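Local coordinates for beta-galactosidase (Bacillus circulans, PDB 4MAD), which probably removes terminal non-reducing beta-D-galactose residues from beta-D-galactosides by hydrolysis, at residues I573-L578 and Q583-V588; G538-N543 and G548-I553. All blocks are in the same frame, centred on the assembly; numbering follows the deposited sequence.

Interaction 1 (I573-L578 and Q583-V588); sequences IILLEL and QSVTFV
I573 and F587 reach toward each other from opposite directions and meet near the far end of the phenyl ring, where CD1 of I573 lies 4.0 Å from CZ of F587. One further apolar touch joins the segments: CD1 of L575 crosses CG1 of V585 at 3.9 Å. Both are side-chain contacts, since the backbones stand well apart, with the CA atoms of L575 and V585 separated by 9.4 Å. L575 bridges that gap because its CG runs anti to the backbone N (chi1 177°), which carries the branched end across to V585. The apolar groups of I573, L575, V585 and F587 suit this buried place because they need no hydrogen-bonding partners there. Around the pair, W535 packs on both L575 and V585, and F361 does the same from strand 357-366, while L520 touches both I573 and F587. Strands 569-577 and 584-588 belong to the same antiparallel sheet but are not neighbours in it; strands 514-522 and 357-366 lie between them in the sheet order, so the sheet must curl for these side chains to meet.

Interaction 2 (G538-N543 and G548-I553); sequences GVVFVN and GRYWEI
Y550 lays its phenol ring over the backbone of G538, and the two residues also form an antiparallel hydrogen-bonded pair. From CB the ring starts between the backbone N and the carbonyl carbon (chi1 69°), a torsion that turns it back over the opposite strand. CG, CD1 and CE1 approach N of G538, CE1 to 3.5 Å, and this N sits above the middle of the ring. On the other side CD2 and CE2 lie against the carbonyl C of G538, CE2 at 3.3 Å, and both also meet CG2 of V540. CZ passes over the glycine's N and CA, and this CA makes a CH-pi contact, 3.8 Å from the ring centroid of Y550. At the tip, OH stays close to the same N and CA and makes a hydrogen bond with OE1 of E577. Glycine suits position 538 because a CB there would collide with the hydroxyl of Y550. Two backbone bonds fix the pair: Y550 N to G538 O at 3.0 Å and G538 N to Y550 O at 3.2 Å. On the other face, CG1 of V539 packs against CG of R549, whose guanidinium leads away to a salt bridge with E457. With an alanine here instead of Y550, the G538 backbone would probably lose its aromatic cover and OE1 of E577 the hydroxyl it bonds. Such a cross-strand Tyr-Gly pair, the aromatic rescue of glycine, here belongs to an edge hairpin, strands 537-542 and 545-551, of the galactose-binding-domain sheet.

Overall arrangement
Interactions 1 and 2 have centres about 8 Å apart and share one antiparallel sheet, in which strands 569-577 and 537-542 are neighbours. The backbone joins them directly, F541 N lying 2.8 Å from I574 O in a probable hydrogen bond. E577 OE1, 2.6 Å from Y550 OH, also accepts hydrogen bonds from the backbone N-H groups of T536 and K537, so it ties the start of strand 537-542 to the end of 569-577. Along the chain the hairpin of interaction 2 is complete before interaction 1 begins. Both contacts lie away from the predicted catalytic pair, E171 and E247.

Interaction 1 (I573-L578 and Q583-V588)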
loop_
_atom_site.group_PDB
_atom_site.type_symbol
_atom_site.label_atom_id
_atom_site.label_comp_id
_atom_site.label_asym_id
_atom_site.label_seq_id
_atom_site.Cartn_x
_atom_site.Cartn_y
_atom_site.Cartn_z
ATOM N N ILE A 573 -15.285 15.388 -10.928
ATOM C CA ILE A 573 -15.018 15.028 -9.570
ATOM C C ILE A 573 -16.158 14.217 -9.022
ATOM O O ILE A 573 -17.241 14.668 -8.959
ATOM C CB ILE A 573 -14.927 16.248 -8.697
ATOM C CG1 ILE A 573 -13.923 17.250 -9.262
ATOM C CG2 ILE A 573 -14.532 15.852 -7.372
ATOM C CD1 ILE A 573 -12.642 16.724 -9.599
ATOM N N ILE A 574 -15.852 13.006 -8.618
ATOM C CA ILE A 574 -16.835 12.138 -7.999
ATOM C C ILE A 574 -16.412 11.691 -6.632
ATOM O O ILE A 574 -15.362 11.181 -6.483
ATOM C CB ILE A 574 -17.093 10.887 -8.834
ATOM C CG1 ILE A 574 -17.724 11.281 -10.144
ATOM C CG2 ILE A 574 -18.047 9.994 -8.140
ATOM C CD1 ILE A 574 -17.809 10.252 -11.066
ATOM N N LEU A 575 -17.254 11.936 -5.660
ATOM C CA LEU A 575 -16.920 11.667 -4.299
ATOM C C LEU A 575 -17.933 10.719 -3.771
ATOM O O LEU A 575 -19.051 10.994 -3.913
ATOM C CB LEU A 575 -16.994 12.929 -3.512
ATOM C CG LEU A 575 -16.748 12.906 -2.042
ATOM C CD1 LEU A 575 -16.177 14.188 -1.541
ATOM C CD2 LEU A 575 -17.986 12.608 -1.344
ATOM N N LEU A 576 -17.530 9.602 -3.179
ATOM C CA LEU A 576 -18.468 8.694 -2.538
ATOM C C LEU A 576 -18.336 8.916 -1.053
ATOM O O LEU A 576 -17.303 8.722 -0.525
ATOM C CB LEU A 576 -18.150 7.237 -2.856
ATOM C CG LEU A 576 -18.916 6.129 -2.134
ATOM C CD1 LEU A 576 -20.385 6.229 -2.302
ATOM C CD2 LEU A 576 -18.449 4.716 -2.514
ATOM N N GLU A 577 -19.386 9.365 -0.427
ATOM C CA GLU A 577 -19.404 9.564 0.990
ATOM C C GLU A 577 -20.372 8.598 1.632
ATOM O O GLU A 577 -21.437 8.437 1.191
ATOM C CB GLU A 577 -19.788 10.973 1.357
ATOM C CG GLU A 577 -20.360 11.098 2.698
ATOM C CD GLU A 577 -19.321 11.055 3.826
ATOM O OE1 GLU A 577 -18.227 11.593 3.652
ATOM O OE2 GLU A 577 -19.620 10.475 4.868
ATOM N N LEU A 578 -19.872 7.928 2.644
ATOM C CA LEU A 578 -20.574 6.896 3.373
ATOM C C LEU A 578 -21.667 7.317 4.313
ATOM O O LEU A 578 -22.599 6.637 4.473
ATOM C CB LEU A 578 -19.615 5.923 4.070
ATOM C CG LEU A 578 -18.613 5.209 3.202
ATOM C CD1 LEU A 578 -17.756 4.237 3.972
ATOM C CD2 LEU A 578 -19.245 4.608 2.024
ATOM N N GLN A 583 -22.429 20.008 0.634
ATOM C CA GLN A 583 -22.695 20.565 -0.673
ATOM C C GLN A 583 -21.540 20.715 -1.647
ATOM O O GLN A 583 -21.737 20.911 -2.785
ATOM C CB GLN A 583 -23.419 21.887 -0.535
ATOM C CG GLN A 583 -24.708 21.862 0.189
ATOM C CD GLN A 583 -25.787 21.027 -0.459
ATOM O OE1 GLN A 583 -25.841 20.857 -1.662
ATOM N NE2 GLN A 583 -26.674 20.514 0.360
ATOM N N SER A 584 -20.341 20.630 -1.121
ATOM C CA SER A 584 -19.138 20.964 -1.849
ATOM C C SER A 584 -17.863 20.459 -1.223
ATOM O O SER A 584 -17.832 20.050 -0.126
ATOM C CB SER A 584 -19.017 22.473 -1.940
ATOM O OG SER A 584 -18.706 22.999 -0.710
ATOM N N VAL A 585 -16.688 20.535 -1.969
ATOM C CA VAL A 585 -15.363 20.456 -1.475
ATOM C C VAL A 585 -14.502 21.628 -2.042
ATOM O O VAL A 585 -14.842 22.185 -3.003
ATOM C CB VAL A 585 -14.698 19.114 -1.836
ATOM C CG1 VAL A 585 -15.427 17.961 -1.164
ATOM C CG2 VAL A 585 -14.665 18.925 -3.345
ATOM N N THR A 586 -13.392 21.684 -1.466
ATOM C CA THR A 586 -12.509 22.757 -1.871
ATOM C C THR A 586 -11.120 22.252 -2.195
ATOM O O THR A 586 -10.661 21.381 -1.561
ATOM C CB THR A 586 -12.306 23.788 -0.791
ATOM O OG1 THR A 586 -13.499 23.955 -0.089
ATOM C CG2 THR A 586 -11.995 25.078 -1.424
ATOM N N PHE A 587 -10.493 22.797 -3.215
ATOM C CA PHE A 587 -9.204 22.338 -3.603
ATOM C C PHE A 587 -8.204 23.375 -3.051
ATOM O O PHE A 587 -8.378 24.515 -3.248
ATOM C CB PHE A 587 -9.100 22.220 -5.115
ATOM C CG PHE A 587 -9.831 21.047 -5.681
ATOM C CD1 PHE A 587 -9.179 19.983 -6.200
ATOM C CD2 PHE A 587 -11.171 21.035 -5.664
ATOM C CE1 PHE A 587 -9.860 18.918 -6.666
ATOM C CE2 PHE A 587 -11.861 19.971 -6.138
ATOM C CZ PHE A 587 -11.197 18.925 -6.647
ATOM N N VAL A 588 -7.177 22.927 -2.365
ATOM C CA VAL A 588 -6.215 23.796 -1.723
ATOM C C VAL A 588 -4.774 23.491 -2.184
ATOM O O VAL A 588 -4.561 22.526 -2.849
ATOM C CB VAL A 588 -6.331 23.695 -0.208
ATOM C CG1 VAL A 588 -7.677 24.018 0.197
ATOM C CG2 VAL A 588 -6.012 22.336 0.238
#

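Interaction 2 (G538-N543 and G548-I553)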
loop_
_atom_site.group_PDB
_atom_site.type_symbol
_atom_site.label_atom_id
_atom_site.label_comp_id
_atom_site.label_asym_id
_atom_site.label_seq_id
_atom_site.Cartn_x
_atom_site.Cartn_y
_atom_site.Cartn_z
ATOM N N GLY A 538 -15.044 8.160 3.074
ATOM C CA GLY A 538 -15.257 7.796 1.699
ATOM C C GLY A 538 -14.051 7.726 0.821
ATOM O O GLY A 538 -13.017 7.470 1.286
ATOM N N VAL A 539 -14.272 7.877 -0.463
ATOM C CA VAL A 539 -13.243 7.909 -1.469
ATOM C C VAL A 539 -13.546 8.990 -2.514
ATOM O O VAL A 539 -14.629 9.464 -2.600
ATOM C CB VAL A 539 -13.100 6.567 -2.165
ATOM C CG1 VAL A 539 -12.631 5.525 -1.207
ATOM C CG2 VAL A 539 -14.363 6.169 -2.811
ATOM N N VAL A 540 -12.543 9.341 -3.290
ATOM C CA VAL A 540 -12.701 10.313 -4.339
ATOM C C VAL A 540 -12.072 9.878 -5.665
ATOM O O VAL A 540 -11.043 9.306 -5.673
ATOM C CB VAL A 540 -12.114 11.645 -3.870
ATOM C CG1 VAL A 540 -12.313 12.691 -4.879
ATOM C CG2 VAL A 540 -12.782 12.006 -2.597
ATOM N N PHE A 541 -12.724 10.240 -6.765
ATOM C CA PHE A 541 -12.264 9.963 -8.117
ATOM C C PHE A 541 -12.070 11.274 -8.848
ATOM O O PHE A 541 -12.858 12.131 -8.727
ATOM C CB PHE A 541 -13.238 9.043 -8.889
ATOM C CG PHE A 541 -13.496 7.735 -8.201
ATOM C CD1 PHE A 541 -12.835 6.609 -8.579
ATOM C CD2 PHE A 541 -14.344 7.667 -7.132
ATOM C CE1 PHE A 541 -13.050 5.437 -7.916
ATOM C CE2 PHE A 541 -14.548 6.485 -6.495
ATOM C CZ PHE A 541 -13.894 5.406 -6.868
ATOM N N VAL A 542 -10.990 11.423 -9.576
ATOM C CA VAL A 542 -10.797 12.598 -10.398
ATOM C C VAL A 542 -10.577 12.131 -11.832
ATOM O O VAL A 542 -9.723 11.403 -12.083
ATOM C CB VAL A 542 -9.614 13.423 -9.892
ATOM C CG1 VAL A 542 -9.232 14.540 -10.850
ATOM C CG2 VAL A 542 -9.925 13.909 -8.516
ATOM N N ASN A 543 -11.482 12.454 -12.709
ATOM C CA ASN A 543 -11.383 11.952 -14.045
ATOM C C ASN A 543 -11.225 10.439 -14.052
ATOM O O ASN A 543 -10.568 9.903 -14.882
ATOM C CB ASN A 543 -10.284 12.644 -14.842
ATOM C CG ASN A 543 -10.549 14.133 -15.015
ATOM O OD1 ASN A 543 -9.710 14.911 -14.765
ATOM N ND2 ASN A 543 -11.730 14.488 -15.355
ATOM N N GLY A 548 -7.871 7.510 -3.468
ATOM C CA GLY A 548 -7.728 6.947 -2.158
ATOM C C GLY A 548 -8.890 7.223 -1.251
ATOM O O GLY A 548 -9.899 7.621 -1.691
ATOM N N ARG A 549 -8.711 6.948 0.013
ATOM C CA ARG A 549 -9.721 7.130 1.013
ATOM C C ARG A 549 -9.510 8.378 1.869
ATOM O O ARG A 549 -8.403 8.845 2.004
ATOM C CB ARG A 549 -9.739 5.943 1.969
ATOM C CG ARG A 549 -9.646 4.550 1.306
ATOM C CD ARG A 549 -9.733 3.449 2.332
ATOM N NE ARG A 549 -9.004 2.269 1.972
ATOM C CZ ARG A 549 -9.542 1.088 1.725
ATOM N NH1 ARG A 549 -10.834 0.940 1.792
ATOM N NH2 ARG A 549 -8.810 0.059 1.397
ATOM N N TYR A 550 -10.601 8.871 2.441
ATOM C CA TYR A 550 -10.583 9.925 3.410
ATOM C C TYR A 550 -11.436 9.537 4.632
ATOM O O TYR A 550 -12.238 8.735 4.516
ATOM C CB TYR A 550 -11.121 11.197 2.827
ATOM C CG TYR A 550 -12.610 11.203 2.523
ATOM C CD1 TYR A 550 -13.531 11.577 3.459
ATOM C CD2 TYR A 550 -13.077 10.919 1.275
ATOM C CE1 TYR A 550 -14.839 11.648 3.177
ATOM C CE2 TYR A 550 -14.406 10.966 1.002
ATOM C CZ TYR A 550 -15.287 11.332 1.942
ATOM O OH TYR A 550 -16.595 11.346 1.614
ATOM N N TRP A 551 -11.170 10.069 5.794
ATOM C CA TRP A 551 -11.935 9.739 6.969
ATOM C C TRP A 551 -11.693 10.887 7.944
ATOM O O TRP A 551 -10.570 11.209 8.216
ATOM C CB TRP A 551 -11.414 8.444 7.540
ATOM C CG TRP A 551 -12.250 7.806 8.555
ATOM C CD1 TRP A 551 -13.399 8.258 9.082
ATOM C CD2 TRP A 551 -12.031 6.526 9.122
ATOM N NE1 TRP A 551 -13.900 7.366 9.970
ATOM C CE2 TRP A 551 -13.079 6.277 10.011
ATOM C CE3 TRP A 551 -11.040 5.588 8.984
ATOM C CZ2 TRP A 551 -13.135 5.136 10.747
ATOM C CZ3 TRP A 551 -11.134 4.450 9.667
ATOM C CH2 TRP A 551 -12.150 4.236 10.567
ATOM N N GLU A 552 -12.730 11.437 8.532
ATOM C CA GLU A 552 -12.645 12.628 9.358
ATOM C C GLU A 552 -11.768 12.449 10.588
ATOM O O GLU A 552 -11.367 13.412 11.190
ATOM C CB GLU A 552 -14.033 13.056 9.834
ATOM C CG GLU A 552 -14.644 12.059 10.696
ATOM C CD GLU A 552 -16.136 12.240 11.018
ATOM O OE1 GLU A 552 -16.756 13.195 10.601
ATOM O OE2 GLU A 552 -16.664 11.346 11.694
ATOM N N ILE A 553 -11.532 11.203 10.969
ATOM C CA ILE A 553 -10.774 10.922 12.184
ATOM C C ILE A 553 -9.290 11.257 12.090
ATOM O O ILE A 553 -8.621 11.270 13.052
ATOM C CB ILE A 553 -10.998 9.523 12.773
ATOM C CG1 ILE A 553 -10.397 8.432 11.915
ATOM C CG2 ILE A 553 -12.437 9.330 13.059
ATOM C CD1 ILE A 553 -10.450 7.096 12.504
#